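Local coordinates for sulfotransferase (Mus musculus, PDB 5X2B), which probably transfers a sulfonate group from the nucleotide donor PAPS to acceptor molecules, at residues P63-D68 against I84-N89; Q101-Y106 against A188-D193; P111-V116 against G243-Y248. All coordinates share one frame; numbering follows the deposited sequence.

Interaction 1: residues P63-D68 against I84-N89; sequences PIELGD and IPTHLN
Glu65 reaches from the type I turn Pro63-Leu66 to the end of the strand carrying Thr86, and its carboxylate bonds both to that residue and to the next. The chain leaves CB with CG wedged between the backbone N and the carbonyl carbon (chi1 67°), then bends at chi2, so that CD comes to lie 3.4 Å from Thr86 OG1. At the tip the oxygens divide the work. OE1 accepts the hydroxyl of Thr86, OG1 to OE1 2.8 Å, while OE2 takes the amide of His87, N to OE2 3.0 Å; both donors stand above the carboxylate plane. Thr86 OG1 in turn accepts from Leu88 N, an ST turn, so this hydroxyl is gripped from two directions where the strand ends. A step back, Ile64 N bonds to Pro85 O at 3.1 Å, and Ile64 CG2 packs on Leu88 CD1 at 4.0 Å. Everything that touches is buried. The His87 side chain lies about 5 Å from the bound adenosine-3'-5'-diphosphate, and its ND1 bonds to Ser37 O. Thus the loop between strand 58-60 and helix 70-76 is fastened to the end of strand 81-86, whose Ile84 and Thr86 side chains rest on strand 33-37.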
loop_
_atom_site.group_PDB
_atom_site.type_symbol
_atom_site.label_atom_id
_atom_site.label_comp_id
_atom_site.label_asym_id
_atom_site.label_seq_id
_atom_site.Cartn_x
_atom_site.Cartn_y
_atom_site.Cartn_z
ATOM N N PRO D 63 -4.431 -5.811 8.449
ATOM C CA PRO D 63 -4.874 -5.995 7.060
ATOM C C PRO D 63 -6.174 -6.824 6.874
ATOM O O PRO D 63 -6.333 -7.882 7.498
ATOM C CB PRO D 63 -3.717 -6.763 6.455
ATOM C CG PRO D 63 -2.555 -6.319 7.210
ATOM C CD PRO D 63 -2.992 -6.056 8.597
ATOM N N ILE D 64 -7.081 -6.377 6.003
ATOM C CA ILE D 64 -8.361 -7.076 5.831
ATOM C C ILE D 64 -8.178 -8.402 5.147
ATOM O O ILE D 64 -9.081 -9.232 5.151
ATOM C CB ILE D 64 -9.340 -6.332 4.914
ATOM C CG1 ILE D 64 -10.735 -6.956 4.986
ATOM C CG2 ILE D 64 -8.887 -6.428 3.439
ATOM C CD1 ILE D 64 -11.774 -6.359 3.995
ATOM N N GLU D 65 -7.039 -8.601 4.503
ATOM C CA GLU D 65 -6.809 -9.890 3.900
ATOM C C GLU D 65 -5.819 -10.701 4.694
ATOM O O GLU D 65 -5.361 -11.707 4.222
ATOM C CB GLU D 65 -6.346 -9.754 2.463
ATOM C CG GLU D 65 -4.972 -9.131 2.271
ATOM C CD GLU D 65 -4.989 -7.625 2.368
ATOM O OE1 GLU D 65 -6.058 -7.080 2.697
ATOM O OE2 GLU D 65 -3.933 -6.997 2.128
ATOM N N LEU D 66 -5.529 -10.314 5.924
ATOM C CA LEU D 66 -4.662 -11.126 6.762
ATOM C C LEU D 66 -5.470 -12.196 7.512
ATOM O O LEU D 66 -6.313 -11.857 8.320
ATOM C CB LEU D 66 -3.907 -10.199 7.712
ATOM C CG LEU D 66 -2.991 -10.793 8.776
ATOM C CD1 LEU D 66 -1.933 -11.613 8.133
ATOM C CD2 LEU D 66 -2.320 -9.715 9.619
ATOM N N GLY D 67 -5.263 -13.480 7.173
ATOM C CA GLY D 67 -5.731 -14.614 7.984
ATOM C C GLY D 67 -6.930 -15.511 7.604
ATOM O O GLY D 67 -7.217 -15.728 6.413
ATOM N N ASP D 68 -7.618 -16.045 8.638
ATOM C CA ASP D 68 -8.826 -16.870 8.451
ATOM C C ASP D 68 -10.077 -16.007 8.331
ATOM O O ASP D 68 -10.048 -14.788 8.386
ATOM C CB ASP D 68 -9.136 -17.831 9.633
ATOM C CG ASP D 68 -7.969 -18.701 10.059
ATOM O OD1 ASP D 68 -7.152 -18.222 10.879
ATOM O OD2 ASP D 68 -7.925 -19.889 9.651
ATOM N N ILE D 84 -9.278 0.948 7.340
ATOM C CA ILE D 84 -8.795 -0.332 6.965
ATOM C C ILE D 84 -7.787 -0.292 5.788
ATOM O O ILE D 84 -7.942 0.446 4.856
ATOM C CB ILE D 84 -9.958 -1.249 6.774
ATOM C CG1 ILE D 84 -10.835 -1.120 7.990
ATOM C CG2 ILE D 84 -9.460 -2.650 6.640
ATOM C CD1 ILE D 84 -12.260 -1.183 7.706
ATOM N N PRO D 85 -6.709 -1.068 5.918
ATOM C CA PRO D 85 -5.590 -1.299 5.041
ATOM C C PRO D 85 -5.669 -2.629 4.311
ATOM O O PRO D 85 -6.137 -3.619 4.867
ATOM C CB PRO D 85 -4.406 -1.348 6.008
ATOM C CG PRO D 85 -4.963 -1.752 7.300
ATOM C CD PRO D 85 -6.457 -1.732 7.205
ATOM N N THR D 86 -5.155 -2.631 3.084
ATOM C CA THR D 86 -5.238 -3.764 2.215
ATOM C C THR D 86 -4.321 -3.535 1.032
ATOM O O THR D 86 -3.924 -2.415 0.770
ATOM C CB THR D 86 -6.646 -3.895 1.719
ATOM O OG1 THR D 86 -6.715 -5.056 0.915
ATOM C CG2 THR D 86 -7.043 -2.665 0.891
ATOM N N HIS D 87 -3.967 -4.589 0.323
ATOM C CA HIS D 87 -3.231 -4.419 -0.927
ATOM C C HIS D 87 -4.135 -4.941 -2.014
ATOM O O HIS D 87 -3.708 -5.275 -3.090
ATOM C CB HIS D 87 -1.947 -5.240 -0.914
ATOM C CG HIS D 87 -0.907 -4.752 0.038
ATOM N ND1 HIS D 87 -0.417 -3.449 -0.001
ATOM C CD2 HIS D 87 -0.246 -5.361 1.036
ATOM C CE1 HIS D 87 0.484 -3.299 0.947
ATOM N NE2 HIS D 87 0.613 -4.462 1.604
ATOM N N LEU D 88 -5.413 -5.049 -1.732
ATOM C CA LEU D 88 -6.252 -5.746 -2.702
ATOM C C LEU D 88 -6.404 -4.943 -3.955
ATOM O O LEU D 88 -6.498 -3.746 -3.917
ATOM C CB LEU D 88 -7.639 -5.996 -2.156
ATOM C CG LEU D 88 -7.675 -7.068 -1.105
ATOM C CD1 LEU D 88 -9.040 -7.132 -0.485
ATOM C CD2 LEU D 88 -7.327 -8.353 -1.773
ATOM N N ASN D 89 -6.476 -5.595 -5.088
ATOM C CA ASN D 89 -6.780 -4.847 -6.276
ATOM C C ASN D 89 -8.213 -4.416 -6.175
ATOM O O ASN D 89 -8.886 -4.737 -5.233
ATOM C CB ASN D 89 -6.670 -5.720 -7.504
ATOM C CG ASN D 89 -7.784 -6.706 -7.589
ATOM O OD1 ASN D 89 -8.871 -6.476 -7.078
ATOM N ND2 ASN D 89 -7.521 -7.817 -8.224
#

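Interaction 2: residues Q101-Y106 against A188-D193; sequences QCKIIY and AFLGID
The Phe189 ring has the aliphatic chain of Lys103 over one face, with CD 3.5 Å from the ring centroid and shifted toward the rim, while the backbone N of Ile104 lies in plane at its edge. Ile104 O comes in obliquely, 3.4 Å from Phe189 CZ. This is a helix end packed on a strand of the parallel sheet in the P-loop-type alpha/beta fold: helix 179-190 closes here in a Schellman motif, with Gly191 at positive phi, against strand 103-108. Lys103 bends sharply at chi2 (-86°), which folds its chain across the ring and carries NZ to 4.2 Å from the centroid, a cation-pi contact over the same face. NZ also donates to Phe189 O; the modelled 2.5 Å between them is shorter than usual, and the exact position is therefore doubtful. As modelled, the ammonium meets both the ring and the backbone carbonyl of one residue, at the end of the helix where the carbonyls point outward. A methionine in place of Lys103 would probably leave the Phe189 face without its ammonium and take away the donor near Phe189 O. Phe189 also touches Leu168 on strand 167-171. Two residues along the strand, Ile105 sends CG1 past the ring to 3.9 Å from Phe189 CE2, and its CD1 meets Leu190 CD1 at 4.0 Å.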
loop_
_atom_site.group_PDB
_atom_site.type_symbol
_atom_site.label_atom_id
_atom_site.label_comp_id
_atom_site.label_asym_id
_atom_site.label_seq_id
_atom_site.Cartn_x
_atom_site.Cartn_y
_atom_site.Cartn_z
ATOM N N GLN D 101 -19.503 3.112 -0.867
ATOM C CA GLN D 101 -18.527 4.125 -1.146
ATOM C C GLN D 101 -17.915 4.642 0.137
ATOM O O GLN D 101 -18.154 5.774 0.490
ATOM C CB GLN D 101 -19.242 5.311 -1.735
ATOM C CG GLN D 101 -19.971 5.025 -2.983
ATOM C CD GLN D 101 -20.942 6.131 -3.276
ATOM O OE1 GLN D 101 -21.926 6.313 -2.551
ATOM N NE2 GLN D 101 -20.653 6.911 -4.318
ATOM N N CYS D 102 -17.147 3.844 0.855
ATOM C CA CYS D 102 -16.367 4.389 1.958
ATOM C C CYS D 102 -15.168 5.161 1.431
ATOM O O CYS D 102 -14.768 4.986 0.309
ATOM C CB CYS D 102 -15.864 3.245 2.779
ATOM S SG CYS D 102 -16.994 1.914 2.667
ATOM N N LYS D 103 -14.559 5.985 2.251
ATOM C CA LYS D 103 -13.382 6.709 1.815
ATOM C C LYS D 103 -12.260 5.773 1.476
ATOM O O LYS D 103 -11.981 4.835 2.218
ATOM C CB LYS D 103 -12.873 7.669 2.898
ATOM C CG LYS D 103 -13.763 8.834 3.145
ATOM C CD LYS D 103 -13.522 10.012 2.212
ATOM C CE LYS D 103 -14.466 11.134 2.631
ATOM N NZ LYS D 103 -14.472 12.317 1.744
ATOM N N ILE D 104 -11.616 6.055 0.348
ATOM C CA ILE D 104 -10.452 5.299 -0.095
ATOM C C ILE D 104 -9.276 6.202 -0.329
ATOM O O ILE D 104 -9.380 7.173 -1.051
ATOM C CB ILE D 104 -10.601 4.636 -1.468
ATOM C CG1 ILE D 104 -11.965 3.988 -1.655
ATOM C CG2 ILE D 104 -9.452 3.638 -1.642
ATOM C CD1 ILE D 104 -12.180 2.797 -0.756
ATOM N N ILE D 105 -8.159 5.823 0.264
ATOM C CA ILE D 105 -6.907 6.458 0.022
ATOM C C ILE D 105 -5.957 5.464 -0.606
ATOM O O ILE D 105 -5.570 4.455 0.021
ATOM C CB ILE D 105 -6.269 6.907 1.324
ATOM C CG1 ILE D 105 -7.104 8.005 1.948
ATOM C CG2 ILE D 105 -4.848 7.412 1.051
ATOM C CD1 ILE D 105 -6.526 8.500 3.248
ATOM N N TYR D 106 -5.583 5.744 -1.855
ATOM C CA TYR D 106 -4.758 4.813 -2.641
ATOM C C TYR D 106 -3.393 5.428 -2.795
ATOM O O TYR D 106 -3.259 6.456 -3.471
ATOM C CB TYR D 106 -5.363 4.516 -4.029
ATOM C CG TYR D 106 -4.578 3.467 -4.806
ATOM C CD1 TYR D 106 -3.610 3.842 -5.723
ATOM C CD2 TYR D 106 -4.790 2.123 -4.612
ATOM C CE1 TYR D 106 -2.876 2.892 -6.416
ATOM C CE2 TYR D 106 -4.068 1.185 -5.264
ATOM C CZ TYR D 106 -3.114 1.567 -6.172
ATOM O OH TYR D 106 -2.377 0.653 -6.873
ATOM N N ALA D 188 -8.289 17.150 4.046
ATOM C CA ALA D 188 -9.539 17.723 3.535
ATOM C C ALA D 188 -10.445 16.669 2.927
ATOM O O ALA D 188 -11.671 16.740 3.007
ATOM C CB ALA D 188 -9.238 18.763 2.524
ATOM N N PHE D 189 -9.836 15.683 2.306
ATOM C CA PHE D 189 -10.588 14.594 1.693
ATOM C C PHE D 189 -11.369 13.935 2.763
ATOM O O PHE D 189 -12.544 13.683 2.604
ATOM C CB PHE D 189 -9.629 13.576 1.098
ATOM C CG PHE D 189 -10.262 12.281 0.684
ATOM C CD1 PHE D 189 -11.185 12.224 -0.344
ATOM C CD2 PHE D 189 -9.865 11.084 1.290
ATOM C CE1 PHE D 189 -11.710 10.997 -0.752
ATOM C CE2 PHE D 189 -10.376 9.876 0.871
ATOM C CZ PHE D 189 -11.309 9.841 -0.144
ATOM N N LEU D 190 -10.699 13.671 3.871
ATOM C CA LEU D 190 -11.320 12.991 4.993
ATOM C C LEU D 190 -12.173 13.909 5.881
ATOM O O LEU D 190 -12.925 13.449 6.756
ATOM C CB LEU D 190 -10.212 12.399 5.828
ATOM C CG LEU D 190 -9.391 11.369 5.077
ATOM C CD1 LEU D 190 -8.213 10.902 5.942
ATOM C CD2 LEU D 190 -10.314 10.222 4.691
ATOM N N GLY D 191 -12.023 15.212 5.678
ATOM C CA GLY D 191 -12.789 16.191 6.431
ATOM C C GLY D 191 -12.333 16.419 7.858
ATOM O O GLY D 191 -13.116 16.868 8.683
ATOM N N ILE D 192 -11.078 16.114 8.161
ATOM C CA ILE D 192 -10.540 16.416 9.475
ATOM C C ILE D 192 -9.525 17.558 9.395
ATOM O O ILE D 192 -8.586 17.556 8.607
ATOM C CB ILE D 192 -9.893 15.203 10.093
ATOM C CG1 ILE D 192 -10.826 14.023 10.009
ATOM C CG2 ILE D 192 -9.566 15.440 11.543
ATOM C CD1 ILE D 192 -10.088 12.784 10.238
ATOM N N ASP D 193 -9.727 18.536 10.252
ATOM C CA ASP D 193 -8.902 19.722 10.273
ATOM C C ASP D 193 -7.700 19.561 11.196
ATOM O O ASP D 193 -7.841 19.083 12.319
ATOM C CB ASP D 193 -9.797 20.835 10.755
ATOM C CG ASP D 193 -11.227 20.632 10.285
ATOM O OD1 ASP D 193 -11.424 20.408 9.065
ATOM O OD2 ASP D 193 -12.145 20.616 11.131
#

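Interaction 3: residues P111-V116 against G243-Y248; sequences PKDTAV and GDWINY
Trp245 turns its indole toward Lys112 and Asp113 by holding CG between its own backbone N and carbonyl carbon (chi1 73°), and Asp113 swings its carboxylate to meet the loop with CG opposite the carbonyl carbon (chi1 -84°). Beyond CG, Lys112 runs extended over the indole: CD sits above the centre of the six-membered ring, 3.8 Å from its centroid, and NZ is off-centre at 4.3 Å, a cation-pi contact. Ile246 CG2 covers the opposite face. NZ also makes a long, weak ion pair with Asp258 of helix 251-265. Asp113 works at the indole edge, its OD1 2.9 Å from Trp245 CD1 and weakly bonded to Trp245 N. OD2 accepts Gly243 N at 2.6 Å on its syn side, the donor 29° out of the carboxylate plane, and also Asn110 ND2, so the carboxylate is tied both to the residue just ahead of its helix and to the loop. One turn on, Val116 divides its methyls: CG2 packs 3.8 Å from Trp245 CB, and CG1 lies over the Tyr248 face, 3.9 Å from CE2, while the tyrosine OH bonds to His120. Gly243-Asp244-Trp245 close the RKGxxGDW signature of cytosolic sulfotransferases. The side chain of Asp244, salt-bridged to Arg238 of that signature, lies about 6 Å from the bound adenosine-3'-5'-diphosphate. Asp113 and Val116 thus join the start of helix 111-124 to this signature loop.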
loop_
_atom_site.group_PDB
_atom_site.type_symbol
_atom_site.label_atom_id
_atom_site.label_comp_id
_atom_site.label_asym_id
_atom_site.label_seq_id
_atom_site.Cartn_x
_atom_site.Cartn_y
_atom_site.Cartn_z
ATOM N N PRO D 111 6.984 2.774 -10.438
ATOM C CA PRO D 111 7.057 1.330 -10.421
ATOM C C PRO D 111 8.511 0.914 -10.284
ATOM O O PRO D 111 8.801 -0.111 -9.653
ATOM C CB PRO D 111 6.481 0.968 -11.781
ATOM C CG PRO D 111 6.782 2.126 -12.613
ATOM C CD PRO D 111 6.649 3.299 -11.765
ATOM N N LYS D 112 9.426 1.700 -10.829
ATOM C CA LYS D 112 10.810 1.267 -10.782
ATOM C C LYS D 112 11.292 1.268 -9.341
ATOM O O LYS D 112 12.008 0.346 -8.930
ATOM C CB LYS D 112 11.721 2.105 -11.638
ATOM C CG LYS D 112 11.502 1.923 -13.105
ATOM C CD LYS D 112 12.214 3.010 -13.879
ATOM C CE LYS D 112 12.478 2.528 -15.257
ATOM N NZ LYS D 112 12.738 3.696 -16.118
ATOM N N ASP D 113 10.892 2.262 -8.545
ATOM C CA ASP D 113 11.383 2.299 -7.173
ATOM C C ASP D 113 10.731 1.197 -6.339
ATOM O O ASP D 113 11.361 0.583 -5.496
ATOM C CB ASP D 113 11.161 3.659 -6.536
ATOM C CG ASP D 113 12.259 4.682 -6.873
ATOM O OD1 ASP D 113 13.371 4.294 -7.260
ATOM O OD2 ASP D 113 12.020 5.901 -6.730
ATOM N N THR D 114 9.457 0.948 -6.591
ATOM C CA THR D 114 8.677 -0.087 -5.918
ATOM C C THR D 114 9.293 -1.471 -6.085
ATOM O O THR D 114 9.483 -2.274 -5.146
ATOM C CB THR D 114 7.270 -0.040 -6.535
ATOM O OG1 THR D 114 6.742 1.276 -6.366
ATOM C CG2 THR D 114 6.311 -1.047 -5.943
ATOM N N ALA D 115 9.616 -1.778 -7.313
ATOM C CA ALA D 115 10.344 -3.006 -7.573
ATOM C C ALA D 115 11.553 -3.190 -6.626
ATOM O O ALA D 115 11.693 -4.206 -5.931
ATOM C CB ALA D 115 10.806 -2.970 -8.981
ATOM N N VAL D 116 12.434 -2.196 -6.625
ATOM C CA VAL D 116 13.659 -2.285 -5.863
ATOM C C VAL D 116 13.287 -2.615 -4.451
ATOM O O VAL D 116 13.684 -3.641 -3.906
ATOM C CB VAL D 116 14.471 -0.958 -5.882
ATOM C CG1 VAL D 116 15.590 -1.055 -4.893
ATOM C CG2 VAL D 116 15.036 -0.616 -7.318
ATOM N N GLY D 243 14.159 7.188 -6.028
ATOM C CA GLY D 243 15.205 7.012 -7.022
ATOM C C GLY D 243 16.325 5.983 -6.829
ATOM O O GLY D 243 17.356 6.058 -7.501
ATOM N N ASP D 244 16.169 5.014 -5.944
ATOM C CA ASP D 244 17.265 4.083 -5.745
ATOM C C ASP D 244 17.529 3.278 -6.997
ATOM O O ASP D 244 18.652 2.873 -7.252
ATOM C CB ASP D 244 16.979 3.163 -4.595
ATOM C CG ASP D 244 18.198 2.527 -4.080
ATOM O OD1 ASP D 244 19.313 3.005 -4.390
ATOM O OD2 ASP D 244 18.017 1.552 -3.336
ATOM N N TRP D 245 16.501 3.134 -7.823
ATOM C CA TRP D 245 16.530 2.231 -8.952
ATOM C C TRP D 245 17.642 2.453 -9.968
ATOM O O TRP D 245 18.118 1.514 -10.625
ATOM C CB TRP D 245 15.193 2.321 -9.645
ATOM C CG TRP D 245 14.968 3.543 -10.409
ATOM C CD1 TRP D 245 14.282 4.644 -10.013
ATOM C CD2 TRP D 245 15.388 3.783 -11.757
ATOM N NE1 TRP D 245 14.238 5.569 -11.042
ATOM C CE2 TRP D 245 14.920 5.059 -12.118
ATOM C CE3 TRP D 245 16.113 3.035 -12.698
ATOM C CZ2 TRP D 245 15.174 5.615 -13.374
ATOM C CZ3 TRP D 245 16.354 3.583 -13.947
ATOM C CH2 TRP D 245 15.885 4.856 -14.274
ATOM N N ILE D 246 18.071 3.691 -10.094
ATOM C CA ILE D 246 19.165 3.973 -10.994
ATOM C C ILE D 246 20.281 3.041 -10.616
ATOM O O ILE D 246 21.039 2.561 -11.455
ATOM C CB ILE D 246 19.654 5.421 -10.866
ATOM C CG1 ILE D 246 19.930 5.784 -9.391
ATOM C CG2 ILE D 246 18.644 6.358 -11.465
ATOM C CD1 ILE D 246 20.650 7.109 -9.211
ATOM N N ASN D 247 20.367 2.758 -9.333
ATOM C CA ASN D 247 21.496 2.025 -8.857
ATOM C C ASN D 247 21.378 0.631 -9.339
ATOM O O ASN D 247 22.291 -0.170 -9.110
ATOM C CB ASN D 247 21.572 2.100 -7.338
ATOM C CG ASN D 247 21.714 3.517 -6.892
ATOM O OD1 ASN D 247 22.356 4.287 -7.573
ATOM N ND2 ASN D 247 21.059 3.892 -5.819
ATOM N N TYR D 248 20.294 0.344 -10.062
ATOM C CA TYR D 248 19.961 -1.054 -10.309
ATOM C C TYR D 248 19.637 -1.477 -11.760
ATOM O O TYR D 248 20.082 -2.527 -12.213
ATOM C CB TYR D 248 18.801 -1.442 -9.408
ATOM C CG TYR D 248 19.134 -1.515 -7.952
ATOM C CD1 TYR D 248 19.553 -2.706 -7.395
ATOM C CD2 TYR D 248 19.002 -0.396 -7.113
ATOM C CE1 TYR D 248 19.857 -2.793 -6.047
ATOM C CE2 TYR D 248 19.300 -0.465 -5.753
ATOM C CZ TYR D 248 19.726 -1.676 -5.231
ATOM O OH TYR D 248 20.024 -1.826 -3.900
#

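How the interactions relate
Interaction 1 is the wholly buried contact of the three; interactions 2 and 3 are only partly buried and lie on opposite sides of the chain's centre. Interactions 1 and 2 reach the same parallel sheet, through strands 81-86 and 103-108, on either side of strand 33-37. Interaction 3 is built on helix 111-124, which follows the strand of interaction 2 in the chain. A carboxylate that accepts from the facing backbone recurs in 63-68/84-89 and 111-116/243-248, with a hydroxyl added in the first, both close to the nucleotide, whereas 101-106/188-193 lies farther from it. Lysines laid over aromatic rings mark the two partly buried contacts, whereas the buried one relies on hydrogen bonds and aliphatic packing.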